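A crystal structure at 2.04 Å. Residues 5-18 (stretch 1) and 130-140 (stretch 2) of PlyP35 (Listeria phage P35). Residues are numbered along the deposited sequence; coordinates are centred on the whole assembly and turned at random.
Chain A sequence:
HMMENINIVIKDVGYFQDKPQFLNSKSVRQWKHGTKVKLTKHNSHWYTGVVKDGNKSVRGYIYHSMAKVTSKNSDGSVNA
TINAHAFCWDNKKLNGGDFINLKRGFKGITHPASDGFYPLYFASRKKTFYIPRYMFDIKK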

# COMPACT_ATOMS: atom_id res chain seq x y z
N ASN A 5 -12.46 -6.31 19.43
CA ASN A 5 -12.36 -6.33 17.95
C ASN A 5 -12.44 -4.89 17.42
O ASN A 5 -12.98 -3.99 18.10
CB ASN A 5 -13.33 -7.29 17.27
CG ASN A 5 -14.78 -7.04 17.62
OD1 ASN A 5 -15.26 -5.92 17.47
ND2 ASN A 5 -15.47 -8.07 18.07
N ILE A 6 -11.88 -4.70 16.23
CA ILE A 6 -11.84 -3.41 15.47
C ILE A 6 -12.41 -3.71 14.09
O ILE A 6 -11.92 -4.66 13.43
CB ILE A 6 -10.39 -2.90 15.39
CG1 ILE A 6 -9.73 -2.78 16.77
CG2 ILE A 6 -10.33 -1.62 14.59
CD1 ILE A 6 -10.44 -1.77 17.65
N ASN A 7 -13.40 -2.95 13.66
CA ASN A 7 -13.88 -2.98 12.25
C ASN A 7 -12.97 -2.05 11.45
O ASN A 7 -12.75 -0.92 11.89
CB ASN A 7 -15.35 -2.59 12.17
CG ASN A 7 -16.23 -3.62 12.85
OD1 ASN A 7 -16.26 -4.77 12.46
ND2 ASN A 7 -16.96 -3.19 13.86
N ILE A 8 -12.47 -2.52 10.31
CA ILE A 8 -11.53 -1.73 9.47
C ILE A 8 -12.07 -1.70 8.05
O ILE A 8 -12.80 -2.62 7.64
CB ILE A 8 -10.10 -2.29 9.53
CG1 ILE A 8 -9.97 -3.63 8.80
CG2 ILE A 8 -9.62 -2.37 10.96
CD1 ILE A 8 -8.50 -4.10 8.69
N VAL A 9 -11.67 -0.67 7.32
CA VAL A 9 -11.92 -0.56 5.86
C VAL A 9 -10.59 -0.20 5.20
O VAL A 9 -9.91 0.76 5.64
CB VAL A 9 -13.06 0.42 5.55
CG1 VAL A 9 -12.91 1.71 6.29
CG2 VAL A 9 -13.21 0.68 4.05
N ILE A 10 -10.22 -0.98 4.19
CA ILE A 10 -8.95 -0.77 3.44
C ILE A 10 -9.11 0.56 2.67
O ILE A 10 -10.18 0.79 2.06
CB ILE A 10 -8.62 -1.98 2.56
CG1 ILE A 10 -7.81 -3.03 3.34
CG2 ILE A 10 -7.86 -1.57 1.30
CD1 ILE A 10 -8.42 -3.45 4.65
N LYS A 11 -8.09 1.41 2.72
CA LYS A 11 -8.15 2.79 2.15
C LYS A 11 -8.35 2.74 0.64
O LYS A 11 -7.98 1.73 -0.01
CB LYS A 11 -6.91 3.59 2.50
CG LYS A 11 -6.75 3.93 3.97
CD LYS A 11 -5.43 4.67 4.24
CE LYS A 11 -5.35 5.16 5.66
NZ LYS A 11 -4.02 5.68 5.99
N ASP A 12 -8.84 3.85 0.10
CA ASP A 12 -9.09 4.05 -1.35
C ASP A 12 -7.84 4.65 -2.00
O ASP A 12 -8.00 5.49 -2.94
CB ASP A 12 -10.30 4.99 -1.52
CG ASP A 12 -10.86 4.98 -2.93
OD1 ASP A 12 -10.95 3.87 -3.52
OD2 ASP A 12 -11.13 6.07 -3.43
N VAL A 13 -6.64 4.22 -1.58
CA VAL A 13 -5.35 4.86 -2.02
C VAL A 13 -4.34 3.80 -2.48
O VAL A 13 -4.46 2.59 -2.10
CB VAL A 13 -4.74 5.71 -0.89
CG1 VAL A 13 -5.75 6.75 -0.39
CG2 VAL A 13 -4.22 4.85 0.26
N GLY A 14 -3.38 4.25 -3.30
CA GLY A 14 -2.08 3.59 -3.52
C GLY A 14 -1.02 4.23 -2.65
O GLY A 14 -1.13 5.43 -2.31
N TYR A 15 0.03 3.47 -2.31
CA TYR A 15 1.01 3.86 -1.28
C TYR A 15 2.31 4.27 -1.97
O TYR A 15 3.00 3.41 -2.51
CB TYR A 15 1.14 2.71 -0.27
CG TYR A 15 -0.18 2.41 0.37
CD1 TYR A 15 -0.62 3.14 1.46
CD2 TYR A 15 -1.01 1.45 -0.17
CE1 TYR A 15 -1.87 2.89 2.01
CE2 TYR A 15 -2.26 1.19 0.38
CZ TYR A 15 -2.69 1.92 1.47
OH TYR A 15 -3.93 1.70 2.00
N PHE A 16 2.59 5.57 -1.97
CA PHE A 16 3.86 6.15 -2.50
C PHE A 16 4.78 6.35 -1.30
O PHE A 16 4.64 7.36 -0.58
CB PHE A 16 3.54 7.42 -3.28
CG PHE A 16 4.65 8.05 -4.07
CD1 PHE A 16 5.27 7.37 -5.11
CD2 PHE A 16 5.05 9.34 -3.80
CE1 PHE A 16 6.24 7.99 -5.88
CE2 PHE A 16 6.03 9.96 -4.56
CZ PHE A 16 6.61 9.28 -5.60
N GLN A 17 5.62 5.36 -1.03
CA GLN A 17 6.41 5.26 0.24
C GLN A 17 7.78 5.90 0.04
O GLN A 17 8.22 6.02 -1.12
CB GLN A 17 6.53 3.78 0.66
CG GLN A 17 5.20 3.07 0.91
CD GLN A 17 4.37 3.72 2.00
OE1 GLN A 17 3.42 4.47 1.73
NE2 GLN A 17 4.76 3.47 3.24
N ASP A 18 8.46 6.27 1.14
CA ASP A 18 9.80 6.90 1.07
C ASP A 18 10.86 5.85 0.72
O ASP A 18 12.00 6.26 0.44
CB ASP A 18 10.12 7.69 2.34
CG ASP A 18 10.19 6.87 3.62
OD1 ASP A 18 9.78 5.70 3.61
OD2 ASP A 18 10.63 7.43 4.63
N TYR A 130 -1.30 -10.42 8.33
CA TYR A 130 -1.00 -9.16 9.05
C TYR A 130 -1.09 -8.00 8.07
O TYR A 130 -0.66 -8.14 6.90
CB TYR A 130 0.39 -9.24 9.69
CG TYR A 130 0.52 -10.39 10.66
CD1 TYR A 130 -0.00 -10.29 11.95
CD2 TYR A 130 1.12 -11.57 10.28
CE1 TYR A 130 0.08 -11.35 12.83
CE2 TYR A 130 1.20 -12.65 11.15
CZ TYR A 130 0.71 -12.52 12.44
OH TYR A 130 0.79 -13.59 13.28
N ILE A 131 -1.67 -6.90 8.56
CA ILE A 131 -1.82 -5.63 7.81
C ILE A 131 -1.30 -4.51 8.72
O ILE A 131 -1.64 -4.43 9.89
CB ILE A 131 -3.27 -5.43 7.34
CG1 ILE A 131 -3.38 -4.21 6.41
CG2 ILE A 131 -4.24 -5.37 8.50
CD1 ILE A 131 -4.75 -4.04 5.74
N PRO A 132 -0.44 -3.61 8.20
CA PRO A 132 0.02 -2.45 8.97
C PRO A 132 -1.07 -1.37 9.05
O PRO A 132 -1.93 -1.28 8.17
CB PRO A 132 1.24 -2.00 8.17
CG PRO A 132 0.90 -2.37 6.74
CD PRO A 132 0.13 -3.66 6.84
N ARG A 133 -0.99 -0.55 10.11
CA ARG A 133 -1.99 0.48 10.46
C ARG A 133 -2.29 1.39 9.27
O ARG A 133 -3.48 1.77 9.09
CB ARG A 133 -1.50 1.32 11.65
CG ARG A 133 -2.51 2.32 12.17
CD ARG A 133 -3.82 1.68 12.61
NE ARG A 133 -4.82 2.67 12.97
CZ ARG A 133 -5.57 3.34 12.10
NH1 ARG A 133 -5.49 3.09 10.80
NH2 ARG A 133 -6.39 4.26 12.55
N TYR A 134 -1.29 1.72 8.47
CA TYR A 134 -1.39 2.80 7.44
C TYR A 134 -2.24 2.36 6.25
O TYR A 134 -2.55 3.19 5.42
CB TYR A 134 0.00 3.32 7.02
CG TYR A 134 0.86 2.39 6.21
CD1 TYR A 134 0.72 2.30 4.84
CD2 TYR A 134 1.89 1.66 6.80
CE1 TYR A 134 1.52 1.46 4.08
CE2 TYR A 134 2.70 0.83 6.05
CZ TYR A 134 2.51 0.71 4.69
OH TYR A 134 3.33 -0.09 3.95
N MSE A 135 -2.65 1.09 6.18
CA MSE A 135 -3.39 0.63 5.01
C MSE A 135 -4.91 0.61 5.23
O MSE A 135 -5.64 0.25 4.31
CB MSE A 135 -2.92 -0.75 4.55
CG MSE A 135 -1.51 -0.73 4.01
SE MSE A 135 -0.96 -2.43 3.27
CE MSE A 135 0.24 -1.85 1.91
N PHE A 136 -5.37 1.03 6.41
CA PHE A 136 -6.81 0.98 6.67
C PHE A 136 -7.26 2.15 7.56
O PHE A 136 -6.44 2.79 8.25
CB PHE A 136 -7.20 -0.36 7.32
CG PHE A 136 -6.62 -0.64 8.68
CD1 PHE A 136 -7.21 -0.13 9.83
CD2 PHE A 136 -5.50 -1.45 8.82
CE1 PHE A 136 -6.68 -0.42 11.08
CE2 PHE A 136 -4.98 -1.73 10.08
CZ PHE A 136 -5.55 -1.21 11.21
N ASP A 137 -8.58 2.38 7.55
CA ASP A 137 -9.27 3.31 8.48
C ASP A 137 -10.15 2.52 9.46
O ASP A 137 -10.59 1.42 9.12
CB ASP A 137 -10.08 4.34 7.69
CG ASP A 137 -9.22 5.38 6.98
OD1 ASP A 137 -8.17 5.82 7.56
OD2 ASP A 137 -9.60 5.74 5.86
N ILE A 138 -10.38 3.10 10.61
CA ILE A 138 -11.33 2.65 11.65
C ILE A 138 -12.49 3.65 11.65
O ILE A 138 -12.24 4.85 12.02
CB ILE A 138 -10.63 2.58 13.02
CG1 ILE A 138 -9.38 1.66 12.99
CG2 ILE A 138 -11.64 2.20 14.10
CD1 ILE A 138 -8.53 1.81 14.21
N LYS A 139 -13.68 3.21 11.25
CA LYS A 139 -14.90 4.07 11.14
C LYS A 139 -15.30 4.66 12.51
O LYS A 139 -15.42 3.85 13.44
CB LYS A 139 -16.04 3.24 10.57
CG LYS A 139 -17.37 3.99 10.45
CD LYS A 139 -18.39 3.26 9.61
CE LYS A 139 -19.79 3.31 10.20
NZ LYS A 139 -20.83 3.21 9.14
N LYS A 140 -15.52 5.99 12.60
CA LYS A 140 -16.04 6.71 13.80
C LYS A 140 -17.55 6.87 13.68
O LYS A 140 -18.26 5.97 13.26
CB LYS A 140 -15.47 8.12 13.97
CG LYS A 140 -14.07 8.39 13.44
CD LYS A 140 -13.19 9.19 14.37
CE LYS A 140 -11.71 8.93 14.14
NZ LYS A 140 -11.35 7.49 14.19

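Residues 5-18 and 130-140 of PlyP35, more than a hundred residues apart in sequence, pack along a short antiparallel seam that buries 728 Å² in total. The seam is anchored at Val9 and Asp137, a hydrogen-bonded pair whose backbones meet twice: Val9 N donates to Asp137 O at 3.0 Å and Asp137 N donates to Val9 O at 2.8 Å, both nearly straight. One residue further, Ile10 faces Phe136 as a non-hydrogen-bonded pair, with CA atoms only 4.2 Å apart and side chains that diverge. The next rung falls on the 3-10 segment, where Lys11 N reaches Met135 O at 3.1 Å. Two CA-H...O contacts supplement these bonds: Ile10 CA to Met135 O at 3.6 Å, between the Val9-Asp137 pair and the Lys11 bond, and Ile8 CA to Asp137 O at 3.3 Å, beyond that pair.

The side chains of Val9 and Asp137 lie on the same face of the sheet. Val9 CG1 rests 4.1 Å from Asp137 CB, a small apolar side chain beside the aspartate's methylene; Asp137 remains exposed. Lys11 shares this neighbourhood. Its fully extended chain (chi2 to chi4 all t) starts out sideways, but its end comes nearer the other stretch: Lys11 CE passes 3.5 Å from Asp137 OD1, and Lys11 NZ donates to Tyr134 O at 2.9 Å. The long methylene chain thus carries a charge to a carbonyl of the 3-10 turn; Lys11 NZ to Asp137 OD1 is 4.4 Å, beyond a salt bridge but favourable in sign.

Around the buried Ile8, Ile10, Ile131 and Phe136, shape takes over from polarity. Ile8 lies against one face of the Phe136 ring: Ile8 CD1 sits 4.2 Å from the centroid, and Ile8 CG2, farther out on the same side, lies 3.5 Å from Phe136 CD1. A branched side chain suits this place because its two arms meet the flat ring at different points. Ile131, extended in both chi angles, bridges the two isoleucines. Ile8 CD1 is the bump in a notch between the Phe136 face and Ile131 CG2, 4.4 Å away; Ile10 CD1 fills the next, 3.9 Å from Ile131 CD1 and 4.3 Å from Phe136 CB. At the more open end, Ile6 CG2 meets Ile138 CG1 at 3.8 Å.

A second patch forms where Tyr15, on the following strand, points toward the 3-10 segment. Its ring is a flat floor, and two neighbours settle side by side on the same face. Met135, a selenomethionine, sets CG 4.2 Å from the Tyr15 centroid; the unbranched chain then draws away toward SE, 5.2 Å from that centroid. Tyr134 turns its edge toward this face, with centroids 5.5 Å apart, planes at 70° and Tyr134 CD1 3.7 Å from Tyr15 CD1. Tyr15 OH comes within 3.2 Å of Met135 O, the carbonyl that accepts from Lys11 N. Beside them the buried Gln17 brings NE2 to 3.8 Å from Tyr134 CZ; its amide is hydrogen-bonded elsewhere in the structure.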